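Local coordinates for succinyl-CoA:3-ketoacid-coenzyme A transferase subunit B (Helicobacter pylori, PDB 3RRL), which is a subunit of the enzyme that transfers coenzyme A from succinyl-CoA to a 3-oxo acid, giving a 3-oxoacyl-CoA and succinate, at residues B[42-47]-B[61-66]; B[49-54]-B[69-74]; B[16-21]-B[92-97]; B[8-13]-B[31-36]. One frame throughout, in Å; residues are numbered along the deposited sequence.

Interaction 1: B[42-47]-B[61-66]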
loop_
_atom_site.group_PDB
_atom_site.type_symbol
_atom_site.label_atom_id
_atom_site.label_comp_id
_atom_site.label_asym_id
_atom_site.label_seq_id
_atom_site.Cartn_x
_atom_site.Cartn_y
_atom_site.Cartn_z
ATOM N N SER B 42 12.472 -5.836 11.414
ATOM C CA SER B 42 11.491 -6.292 12.390
ATOM C C SER B 42 10.136 -6.177 11.720
ATOM O O SER B 42 9.808 -5.130 11.153
ATOM C CB SER B 42 11.553 -5.431 13.653
ATOM O OG SER B 42 10.892 -6.053 14.743
ATOM N N GLU B 43 9.359 -7.254 11.759
ATOM C CA GLU B 43 8.141 -7.345 10.951
ATOM C C GLU B 43 7.053 -6.375 11.409
ATOM O O GLU B 43 6.056 -6.159 10.716
ATOM C CB GLU B 43 7.608 -8.777 10.957
ATOM C CG GLU B 43 7.125 -9.237 12.310
ATOM C CD GLU B 43 7.324 -10.726 12.523
ATOM O OE1 GLU B 43 7.995 -11.357 11.680
ATOM O OE2 GLU B 43 6.814 -11.261 13.532
ATOM N N ASN B 44 7.271 -5.772 12.571
ATOM C CA ASN B 44 6.309 -4.858 13.160
ATOM C C ASN B 44 6.505 -3.435 12.641
ATOM O O ASN B 44 5.906 -2.484 13.150
ATOM C CB ASN B 44 6.277 -4.938 14.689
ATOM C CG ASN B 44 7.635 -4.750 15.320
ATOM O OD1 ASN B 44 8.646 -5.231 14.816
ATOM N ND2 ASN B 44 7.663 -4.057 16.451
ATOM N N GLY B 45 7.327 -3.302 11.603
ATOM C CA GLY B 45 7.498 -2.010 10.960
ATOM C C GLY B 45 8.788 -1.246 11.159
ATOM O O GLY B 45 8.800 -0.019 11.128
ATOM N N LEU B 46 9.871 -1.956 11.424
ATOM C CA LEU B 46 11.165 -1.305 11.474
ATOM C C LEU B 46 12.206 -1.973 10.585
ATOM O O LEU B 46 12.260 -3.200 10.472
ATOM C CB LEU B 46 11.667 -1.255 12.909
ATOM C CG LEU B 46 13.180 -1.135 13.070
ATOM C CD1 LEU B 46 13.653 0.276 12.708
ATOM C CD2 LEU B 46 13.542 -1.496 14.512
ATOM N N LEU B 47 13.035 -1.149 9.952
ATOM C CA LEU B 47 14.232 -1.633 9.279
ATOM C C LEU B 47 15.429 -0.971 9.964
ATOM O O LEU B 47 15.449 0.248 10.120
ATOM C CB LEU B 47 14.181 -1.261 7.797
ATOM C CG LEU B 47 15.166 -1.957 6.866
ATOM C CD1 LEU B 47 15.021 -3.467 6.965
ATOM C CD2 LEU B 47 14.951 -1.496 5.427
ATOM N N ASP B 61 7.230 2.499 22.845
ATOM C CA ASP B 61 6.808 2.559 21.449
ATOM C C ASP B 61 7.805 1.868 20.520
ATOM O O ASP B 61 7.554 1.726 19.324
ATOM C CB ASP B 61 6.612 4.012 20.998
ATOM C CG ASP B 61 5.350 4.642 21.571
ATOM O OD1 ASP B 61 4.429 3.899 21.971
ATOM O OD2 ASP B 61 5.276 5.887 21.612
ATOM N N LEU B 62 8.949 1.461 21.055
ATOM C CA LEU B 62 9.954 0.831 20.212
ATOM C C LEU B 62 10.309 -0.582 20.678
ATOM O O LEU B 62 11.032 -0.765 21.660
ATOM C CB LEU B 62 11.198 1.720 20.175
ATOM C CG LEU B 62 12.399 1.258 19.357
ATOM C CD1 LEU B 62 11.986 0.942 17.928
ATOM C CD2 LEU B 62 13.487 2.331 19.404
ATOM N N ILE B 63 9.851 -1.579 19.929
ATOM C CA ILE B 63 10.062 -2.976 20.303
ATOM C C ILE B 63 10.349 -3.850 19.091
ATOM O O ILE B 63 10.108 -3.456 17.956
ATOM C CB ILE B 63 8.841 -3.562 21.035
ATOM C CG1 ILE B 63 7.587 -3.416 20.168
ATOM C CG2 ILE B 63 8.657 -2.883 22.389
ATOM C CD1 ILE B 63 6.404 -4.224 20.653
ATOM N N ASN B 64 10.876 -5.041 19.339
ATOM C CA ASN B 64 11.073 -6.004 18.272
ATOM C C ASN B 64 9.863 -6.920 18.204
ATOM O O ASN B 64 8.905 -6.747 18.959
ATOM C CB ASN B 64 12.367 -6.799 18.479
ATOM C CG ASN B 64 12.374 -7.606 19.777
ATOM O OD1 ASN B 64 11.328 -7.855 20.387
ATOM N ND2 ASN B 64 13.564 -8.023 20.199
ATOM N N ALA B 65 9.900 -7.895 17.306
ATOM C CA ALA B 65 8.749 -8.762 17.104
ATOM C C ALA B 65 8.422 -9.500 18.385
ATOM O O ALA B 65 7.281 -9.922 18.588
ATOM C CB ALA B 65 9.017 -9.745 15.985
ATOM N N GLY B 66 9.430 -9.654 19.244
ATOM C CA GLY B 66 9.283 -10.396 20.483
ATOM C C GLY B 66 8.786 -9.538 21.632
ATOM O O GLY B 66 8.842 -9.955 22.785
#

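Interaction 2: B[49-54]-B[69-74]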
loop_
_atom_site.group_PDB
_atom_site.type_symbol
_atom_site.label_atom_id
_atom_site.label_comp_id
_atom_site.label_asym_id
_atom_site.label_seq_id
_atom_site.Cartn_x
_atom_site.Cartn_y
_atom_site.Cartn_z
ATOM N N ILE B 49 17.089 -2.676 13.096
ATOM C CA ILE B 49 17.140 -3.054 14.509
ATOM C C ILE B 49 18.534 -2.833 15.120
ATOM O O ILE B 49 19.560 -3.004 14.455
ATOM C CB ILE B 49 16.793 -4.541 14.708
ATOM C CG1 ILE B 49 15.376 -4.850 14.241
ATOM C CG2 ILE B 49 16.956 -4.962 16.176
ATOM C CD1 ILE B 49 15.032 -6.326 14.393
ATOM N N GLY B 50 18.566 -2.556 16.418
ATOM C CA GLY B 50 19.789 -2.164 17.084
ATOM C C GLY B 50 19.772 -2.726 18.487
ATOM O O GLY B 50 18.877 -3.495 18.842
ATOM N N ALA B 51 20.782 -2.379 19.273
ATOM C CA ALA B 51 20.977 -2.995 20.576
ATOM C C ALA B 51 19.826 -2.676 21.517
ATOM O O ALA B 51 19.038 -1.768 21.259
ATOM C CB ALA B 51 22.290 -2.534 21.176
ATOM N N TYR B 52 19.699 -3.466 22.577
ATOM C CA TYR B 52 18.831 -3.099 23.686
ATOM C C TYR B 52 19.306 -1.766 24.226
ATOM O O TYR B 52 20.508 -1.486 24.231
ATOM C CB TYR B 52 18.878 -4.150 24.793
ATOM C CG TYR B 52 18.360 -5.504 24.372
ATOM C CD1 TYR B 52 17.200 -5.622 23.627
ATOM C CD2 TYR B 52 19.039 -6.666 24.715
ATOM C CE1 TYR B 52 16.723 -6.856 23.236
ATOM C CE2 TYR B 52 18.572 -7.908 24.332
ATOM C CZ TYR B 52 17.412 -7.998 23.591
ATOM O OH TYR B 52 16.940 -9.232 23.202
ATOM N N PRO B 53 18.361 -0.928 24.669
ATOM C CA PRO B 53 18.653 0.398 25.222
ATOM C C PRO B 53 19.351 0.351 26.579
ATOM O O PRO B 53 19.179 -0.599 27.348
ATOM C CB PRO B 53 17.261 1.010 25.396
ATOM C CG PRO B 53 16.353 -0.157 25.528
ATOM C CD PRO B 53 16.915 -1.200 24.619
ATOM N N LEU B 54 20.141 1.381 26.864
ATOM C CA LEU B 54 20.657 1.593 28.207
ATOM C C LEU B 54 19.468 1.934 29.091
ATOM O O LEU B 54 18.440 2.401 28.597
ATOM C CB LEU B 54 21.655 2.751 28.223
ATOM C CG LEU B 54 22.914 2.622 27.359
ATOM C CD1 LEU B 54 23.564 3.985 27.108
ATOM C CD2 LEU B 54 23.903 1.647 27.987
ATOM N N THR B 69 11.967 -4.284 24.337
ATOM C CA THR B 69 12.377 -2.910 24.079
ATOM C C THR B 69 13.754 -2.877 23.437
ATOM O O THR B 69 14.686 -3.547 23.906
ATOM C CB THR B 69 12.398 -2.070 25.369
ATOM O OG1 THR B 69 13.259 -2.693 26.332
ATOM C CG2 THR B 69 10.993 -1.949 25.936
ATOM N N ILE B 70 13.885 -2.091 22.371
ATOM C CA ILE B 70 15.130 -2.039 21.600
ATOM C C ILE B 70 15.512 -0.614 21.232
ATOM O O ILE B 70 14.858 0.339 21.645
ATOM C CB ILE B 70 15.014 -2.841 20.289
ATOM C CG1 ILE B 70 13.837 -2.326 19.459
ATOM C CG2 ILE B 70 14.844 -4.321 20.583
ATOM C CD1 ILE B 70 13.772 -2.917 18.048
ATOM N N THR B 71 16.576 -0.480 20.447
ATOM C CA THR B 71 16.904 0.795 19.818
ATOM C C THR B 71 17.008 0.592 18.312
ATOM O O THR B 71 16.775 -0.510 17.812
ATOM C CB THR B 71 18.228 1.373 20.334
ATOM O OG1 THR B 71 19.306 0.510 19.945
ATOM C CG2 THR B 71 18.197 1.518 21.862
ATOM N N VAL B 72 17.347 1.658 17.595
ATOM C CA VAL B 72 17.531 1.581 16.154
ATOM C C VAL B 72 18.940 2.026 15.800
ATOM O O VAL B 72 19.547 2.809 16.530
ATOM C CB VAL B 72 16.513 2.473 15.401
ATOM C CG1 VAL B 72 15.100 2.021 15.689
ATOM C CG2 VAL B 72 16.679 3.928 15.794
ATOM N N VAL B 73 19.463 1.520 14.687
ATOM C CA VAL B 73 20.736 1.995 14.149
ATOM C C VAL B 73 20.540 3.261 13.313
ATOM O O VAL B 73 19.417 3.621 12.972
ATOM C CB VAL B 73 21.453 0.911 13.294
ATOM C CG1 VAL B 73 21.907 -0.251 14.173
ATOM C CG2 VAL B 73 20.552 0.415 12.166
ATOM N N PRO B 74 21.638 3.963 13.005
ATOM C CA PRO B 74 21.547 5.093 12.078
ATOM C C PRO B 74 21.061 4.615 10.715
ATOM O O PRO B 74 21.518 3.574 10.235
ATOM C CB PRO B 74 22.996 5.569 11.976
ATOM C CG PRO B 74 23.625 5.131 13.258
ATOM C CD PRO B 74 22.990 3.818 13.574
#

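Interaction 3: B[16-21]-B[92-97]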
loop_
_atom_site.group_PDB
_atom_site.type_symbol
_atom_site.label_atom_id
_atom_site.label_comp_id
_atom_site.label_asym_id
_atom_site.label_seq_id
_atom_site.Cartn_x
_atom_site.Cartn_y
_atom_site.Cartn_z
ATOM N N GLY B 16 26.079 -6.520 3.931
ATOM C CA GLY B 16 25.163 -5.869 3.013
ATOM C C GLY B 16 23.815 -6.546 2.922
ATOM O O GLY B 16 22.939 -6.112 2.181
HETATM N N MSE B 17 23.640 -7.615 3.683
HETATM C CA MSE B 17 22.382 -8.333 3.665
HETATM C C MSE B 17 21.310 -7.624 4.460
HETATM O O MSE B 17 21.597 -6.897 5.416
HETATM C CB MSE B 17 22.560 -9.725 4.235
HETATM C CG MSE B 17 23.174 -10.703 3.268
HETATM SE SE MSE B 17 22.956 -12.491 3.960
HETATM C CE MSE B 17 23.474 -13.480 2.364
ATOM N N TYR B 18 20.066 -7.842 4.051
ATOM C CA TYR B 18 18.921 -7.476 4.858
ATOM C C TYR B 18 18.367 -8.782 5.412
ATOM O O TYR B 18 18.069 -9.704 4.655
ATOM C CB TYR B 18 17.887 -6.750 4.009
ATOM C CG TYR B 18 18.376 -5.421 3.462
ATOM C CD1 TYR B 18 18.216 -4.241 4.188
ATOM C CD2 TYR B 18 18.998 -5.345 2.219
ATOM C CE1 TYR B 18 18.659 -3.012 3.686
ATOM C CE2 TYR B 18 19.439 -4.126 1.708
ATOM C CZ TYR B 18 19.271 -2.968 2.447
ATOM O OH TYR B 18 19.719 -1.772 1.935
ATOM N N VAL B 19 18.244 -8.864 6.733
ATOM C CA VAL B 19 17.964 -10.129 7.394
ATOM C C VAL B 19 16.798 -10.022 8.358
ATOM O O VAL B 19 16.645 -9.021 9.061
ATOM C CB VAL B 19 19.203 -10.625 8.178
ATOM C CG1 VAL B 19 18.890 -11.916 8.921
ATOM C CG2 VAL B 19 20.374 -10.819 7.234
ATOM N N ASN B 20 15.980 -11.068 8.392
ATOM C CA ASN B 20 14.935 -11.170 9.394
ATOM C C ASN B 20 15.127 -12.396 10.279
ATOM O O ASN B 20 15.195 -13.524 9.788
ATOM C CB ASN B 20 13.558 -11.215 8.752
ATOM C CG ASN B 20 12.454 -11.277 9.785
ATOM O OD1 ASN B 20 12.281 -12.293 10.471
ATOM N ND2 ASN B 20 11.707 -10.179 9.919
ATOM N N LEU B 21 15.219 -12.163 11.583
ATOM C CA LEU B 21 15.436 -13.235 12.542
ATOM C C LEU B 21 14.134 -13.550 13.252
ATOM O O LEU B 21 13.561 -12.691 13.903
ATOM C CB LEU B 21 16.488 -12.822 13.568
ATOM C CG LEU B 21 17.900 -12.569 13.041
ATOM C CD1 LEU B 21 18.826 -12.130 14.166
ATOM C CD2 LEU B 21 18.432 -13.819 12.359
ATOM N N HIS B 92 12.239 -8.839 -0.974
ATOM C CA HIS B 92 13.320 -7.884 -0.732
ATOM C C HIS B 92 14.271 -8.267 0.406
ATOM O O HIS B 92 15.382 -7.749 0.489
ATOM C CB HIS B 92 12.740 -6.480 -0.532
ATOM C CG HIS B 92 11.852 -6.041 -1.658
ATOM N ND1 HIS B 92 12.316 -5.313 -2.733
ATOM C CD2 HIS B 92 10.537 -6.261 -1.892
ATOM C CE1 HIS B 92 11.321 -5.090 -3.572
ATOM N NE2 HIS B 92 10.231 -5.658 -3.087
ATOM N N ILE B 93 13.854 -9.197 1.260
ATOM C CA ILE B 93 14.688 -9.656 2.371
ATOM C C ILE B 93 15.612 -10.785 1.901
ATOM O O ILE B 93 15.148 -11.789 1.368
ATOM C CB ILE B 93 13.824 -10.175 3.541
ATOM C CG1 ILE B 93 12.860 -9.092 4.021
ATOM C CG2 ILE B 93 14.704 -10.676 4.696
ATOM C CD1 ILE B 93 13.543 -7.888 4.599
ATOM N N ASP B 94 16.917 -10.626 2.101
ATOM C CA ASP B 94 17.880 -11.603 1.593
ATOM C C ASP B 94 17.827 -12.903 2.380
ATOM O O ASP B 94 18.012 -13.981 1.830
ATOM C CB ASP B 94 19.301 -11.038 1.649
ATOM C CG ASP B 94 19.475 -9.807 0.784
ATOM O OD1 ASP B 94 19.167 -9.878 -0.428
ATOM O OD2 ASP B 94 19.909 -8.766 1.323
ATOM N N LEU B 95 17.598 -12.794 3.683
ATOM C CA LEU B 95 17.692 -13.956 4.542
ATOM C C LEU B 95 16.673 -13.950 5.678
ATOM O O LEU B 95 16.572 -12.987 6.433
ATOM C CB LEU B 95 19.104 -14.020 5.105
ATOM C CG LEU B 95 19.462 -15.219 5.953
ATOM C CD1 LEU B 95 19.207 -16.476 5.159
ATOM C CD2 LEU B 95 20.919 -15.098 6.336
ATOM N N ALA B 96 15.942 -15.048 5.814
ATOM C CA ALA B 96 15.080 -15.242 6.965
ATOM C C ALA B 96 15.538 -16.500 7.676
ATOM O O ALA B 96 15.646 -17.565 7.062
ATOM C CB ALA B 96 13.632 -15.366 6.545
ATOM N N ILE B 97 15.833 -16.363 8.964
ATOM C CA ILE B 97 16.240 -17.490 9.780
ATOM C C ILE B 97 15.118 -17.812 10.746
ATOM O O ILE B 97 14.571 -16.915 11.395
ATOM C CB ILE B 97 17.531 -17.197 10.545
ATOM C CG1 ILE B 97 18.626 -16.743 9.571
ATOM C CG2 ILE B 97 17.976 -18.434 11.308
ATOM C CD1 ILE B 97 19.960 -16.496 10.226
HETATM O O HOH W 1 20.911 -6.994 -0.413
#

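Interaction 4: B[8-13]-B[31-36]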
loop_
_atom_site.group_PDB
_atom_site.type_symbol
_atom_site.label_atom_id
_atom_site.label_comp_id
_atom_site.label_asym_id
_atom_site.label_seq_id
_atom_site.Cartn_x
_atom_site.Cartn_y
_atom_site.Cartn_z
ATOM N N ARG B 8 27.103 -21.678 13.718
ATOM C CA ARG B 8 27.133 -22.124 12.323
ATOM C C ARG B 8 26.158 -21.287 11.501
ATOM O O ARG B 8 26.449 -20.908 10.369
ATOM C CB ARG B 8 26.812 -23.618 12.208
ATOM C CG ARG B 8 26.732 -24.135 10.774
ATOM C CD ARG B 8 28.007 -23.832 9.982
ATOM N NE ARG B 8 27.877 -24.208 8.574
ATOM C CZ ARG B 8 27.280 -23.453 7.651
ATOM N NH1 ARG B 8 27.199 -23.873 6.400
ATOM N NH2 ARG B 8 26.764 -22.276 7.976
ATOM N N ALA B 9 25.008 -20.982 12.089
ATOM C CA ALA B 9 24.032 -20.108 11.445
ATOM C C ALA B 9 24.614 -18.723 11.172
ATOM O O ALA B 9 24.317 -18.107 10.146
ATOM C CB ALA B 9 22.780 -19.994 12.300
ATOM N N ALA B 10 25.442 -18.233 12.094
ATOM C CA ALA B 10 26.024 -16.898 11.958
ATOM C C ALA B 10 26.882 -16.777 10.706
ATOM O O ALA B 10 27.004 -15.702 10.126
ATOM C CB ALA B 10 26.839 -16.544 13.188
ATOM N N LYS B 11 27.473 -17.889 10.293
ATOM C CA LYS B 11 28.327 -17.902 9.118
ATOM C C LYS B 11 27.553 -17.586 7.843
ATOM O O LYS B 11 28.143 -17.207 6.827
ATOM C CB LYS B 11 29.042 -19.249 8.993
ATOM C CG LYS B 11 30.028 -19.527 10.118
ATOM C CD LYS B 11 30.801 -20.818 9.868
ATOM C CE LYS B 11 32.051 -20.893 10.732
ATOM N NZ LYS B 11 31.747 -20.825 12.191
ATOM N N GLU B 12 26.234 -17.739 7.899
ATOM C CA GLU B 12 25.387 -17.458 6.737
ATOM C C GLU B 12 25.112 -15.961 6.542
ATOM O O GLU B 12 24.621 -15.534 5.489
ATOM C CB GLU B 12 24.071 -18.239 6.832
ATOM C CG GLU B 12 24.269 -19.752 6.872
ATOM C CD GLU B 12 24.846 -20.290 5.573
ATOM O OE1 GLU B 12 24.341 -19.892 4.497
ATOM O OE2 GLU B 12 25.804 -21.097 5.624
ATOM N N LEU B 13 25.424 -15.162 7.555
ATOM C CA LEU B 13 25.206 -13.720 7.458
ATOM C C LEU B 13 26.365 -13.051 6.738
ATOM O O LEU B 13 27.526 -13.228 7.105
ATOM C CB LEU B 13 25.006 -13.103 8.840
ATOM C CG LEU B 13 23.816 -13.648 9.623
ATOM C CD1 LEU B 13 23.575 -12.804 10.851
ATOM C CD2 LEU B 13 22.600 -13.638 8.744
ATOM N N ASN B 31 23.825 -11.965 18.061
ATOM C CA ASN B 31 24.919 -11.794 19.012
ATOM C C ASN B 31 26.283 -12.255 18.490
ATOM O O ASN B 31 27.320 -11.832 18.996
ATOM C CB ASN B 31 24.588 -12.488 20.336
ATOM C CG ASN B 31 23.311 -11.955 20.967
ATOM O OD1 ASN B 31 22.872 -10.843 20.658
ATOM N ND2 ASN B 31 22.708 -12.746 21.852
ATOM N N GLU B 32 26.283 -13.096 17.475
ATOM C CA GLU B 32 27.515 -13.608 16.911
ATOM C C GLU B 32 28.072 -12.737 15.816
ATOM O O GLU B 32 29.119 -13.016 15.266
ATOM C CB GLU B 32 27.288 -15.009 16.378
ATOM C CG GLU B 32 26.686 -15.949 17.390
ATOM C CD GLU B 32 27.566 -16.152 18.593
ATOM O OE1 GLU B 32 28.791 -16.013 18.467
ATOM O OE2 GLU B 32 27.033 -16.456 19.667
ATOM N N VAL B 33 27.353 -11.689 15.476
ATOM C CA VAL B 33 27.745 -10.856 14.363
ATOM C C VAL B 33 27.879 -9.407 14.757
ATOM O O VAL B 33 27.578 -8.527 13.978
ATOM C CB VAL B 33 26.742 -10.973 13.225
ATOM C CG1 VAL B 33 27.271 -10.283 12.008
ATOM C CG2 VAL B 33 26.476 -12.419 12.912
ATOM N N SER B 34 28.378 -9.154 15.950
ATOM C CA SER B 34 28.275 -7.838 16.544
ATOM C C SER B 34 28.857 -6.733 15.693
ATOM O O SER B 34 28.222 -5.699 15.538
ATOM C CB SER B 34 28.940 -7.828 17.916
ATOM N N GLY B 35 30.016 -6.912 15.094
ATOM C CA GLY B 35 30.440 -5.844 14.224
ATOM C C GLY B 35 30.371 -6.268 12.784
ATOM O O GLY B 35 31.316 -6.824 12.250
HETATM N N MSE B 36 29.253 -5.983 12.144
HETATM C CA MSE B 36 29.076 -6.312 10.746
HETATM C C MSE B 36 28.052 -5.374 10.179
HETATM O O MSE B 36 27.106 -5.009 10.869
HETATM C CB MSE B 36 28.597 -7.751 10.600
HETATM C CG MSE B 36 28.854 -8.344 9.242
HETATM SE SE MSE B 36 28.255 -10.181 9.046
HETATM C CE MSE B 36 29.768 -10.828 8.034
#

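Interaction 1: B[42-47]-B[61-66]
Asn44 reaches across to the backbone of Ile63 with its amide: ND2 donates to Ile63 O over 2.9 Å, and the N-H points almost straight at the oxygen (173°). The oxygen lies in the plane of the Asn44 amide, whereas ND2 stands well above the carbonyl plane of Ile63. Asn44 CG sits between its own backbone N and carbonyl carbon (chi1 54°), on the side of segment 61-66; a short side chain ending in an N-H donor suits a bond to a backbone carbonyl this close. The Ile63 side chain borders the same group, CG1 lying 3.8 Å from ND2. Beside it Ser42, small enough to fit against the backbone, brings OG to 3.5 Å from Asn64 CA. Glu43 makes a looser touch: its bent chain carries OE2 to 3.6 Å from the methyl CB of Ala65. At the apolar end, Leu46 CD2 and Leu62 CD1 meet at 4.5 Å. Within 42-47, Gly45 N and Leu46 N both bond to Ser42 O, and Gly45 adopts a positive phi (107°) that a glycine accepts readily. The turn is a G1 beta bulge carrying the Ser-Glu-Asn-Gly sequence of the CoA transferases, in which Glu43 is the predicted active-site residue.

Interaction 2: B[49-54]-B[69-74]
The Tyr52 ring meets Ile70 at its edge: Ile70 CG2 lies near the ring plane, 4.1 Å from CD1, while Thr69 O approaches the same CD1 obliquely at 3.3 Å. The phenol hydroxyl is bonded to Glu68. This is the irregular continuation of an antiparallel beta pairing: Ile49 and Val72 form a non-hydrogen-bonded pair with diverging side chains, after which the two segments part, their end-to-end directions 119° apart. Next to the tyrosine, the Pro53 ring crosses the Thr69 side chain at about a right angle. Its CD lies 3.3 Å from Thr69 O, and Pro53 CB packs 3.7 Å from Thr71 CG2. The backbone of another protein chain lies against Pro53 and is hydrogen-bonded to Thr69 OG1. Glycine suits position 50, where a CB would press on Thr71 OG1 and the Val72 carbonyl carbon. Ile49 CG2 adds an apolar touch on Ile70 CD1. Thr71 holds Ala51 O twice, by a weak bond from its backbone N and by one from its hydroxyl: with OG1 between N and carbonyl carbon (chi1 65°), it donates over 2.6 Å, tilted 22° from the carbonyl plane of Ala51.

Interaction 3: B[16-21]-B[92-97]
Val19, Asn20 and Leu21 pair in parallel with Leu95, Ala96 and Ile97, joining two adjacent strands in the middle of the large mixed sheet. Strands 18-21 and 95-97 run 4.8 Å apart at closest approach, with directions only 16° from each other. Asn20 lies at the heart of the ladder, its N donating to Leu95 O (2.8 Å) and its O accepting from Ile97 N (3.0 Å), both nearly along the C=O axis. Leu95 N reaches Tyr18 O over a longer 3.3 Å, and Asp94 N adds a weak bond to that oxygen. Where the ladder begins, a side chain takes over: Asp94 OD2 accepts from Tyr18 N (2.9 Å, 166°) through its anti lone pair, and a water donates to the same oxygen and, weakly, to Gly16 O. OD2 also lies at the edge of the Tyr18 ring, close to its plane. An aspartate suits this place because its two oxygens can split their work; OD1 forms a salt bridge with Lys133. Branched aliphatic residues fill one face of the sheet. Val19 lies side by side with Leu95, pointing the same way, and Leu21 CD2 likewise packs 3.7 Å from Ile97 CD1. Selenomethionine Met17, extended beyond CG, brings SE to 4.1 Å from Leu95 CD2. The opposite face carries Asn20, whose ND2 bonds Gln41, and the small Ala96; both touch Leu128 of helix 125-131. In the sheet, strands 39-42 and 134-138 flank the pair, all four running parallel, while Leu13, just beyond helix 2-10, packs on Val19 and Leu95.

Interaction 4: B[8-13]-B[31-36]
Leu13 and Val33 form the tight centre of this contact, in which the C-terminal end of helix 2-10 and the turn after it pack on the loop leading to strand 39-42. Their side chains cross obliquely, Leu13 CD1 meeting Val33 CG2 at 3.6 Å. Val33 has CG1 anti to its backbone N (chi1 -171°), and CG2, beside that N, also comes within 4.2 Å of Ala10 CB. Alanine suits the helix end: its single methyl lets Glu32 CB approach to 3.6 Å. A type I turn from Ala10 to Leu13 swings the leucine round to the same partners, and Leu13 is buried, with Val29 and Ile38 also packed on it. The outer side is looser. The end of the Glu32 side chain leads away from 8-13, though the residue also packs on Ile6 and Lys7 earlier in the helix. Met36, a partly exposed selenomethionine, lays SE and CE by the Leu13 carbonyl, CE 3.4 Å from O. No hydrogen bond joins the two segments, which meet mainly by apolar contact. Arg8 in the helix grips Glu12 in the turn that follows, end-on: NH1 (3.2 Å) and NH2 (2.8 Å) both bond Glu12 OE2, NH2 meeting the anti lone pair of OE2, while OE1 forms a salt bridge with Lys134.

How the interactions relate
Interactions 1 and 2 are one continuous patch, their centres 10 Å apart: Leu62 O and Ile70 N, 3.2 Å apart, probably form a hydrogen bond between them, and Leu46 CD1 packs 3.7 Å from Val72 CG1. Interaction 3, within the sheet, reaches the predicted active-site residue, with the side chain of Asn20 about 4 Å from that of Glu43, whereas the Ile49 side chain of interaction 2 stands about 9 Å from it. Interaction 4 lies away from that site, its centre about 20 Å from that of interaction 1, yet it joins interaction 3 directly, where Met17 SE packs 3.8 Å from Glu12 O.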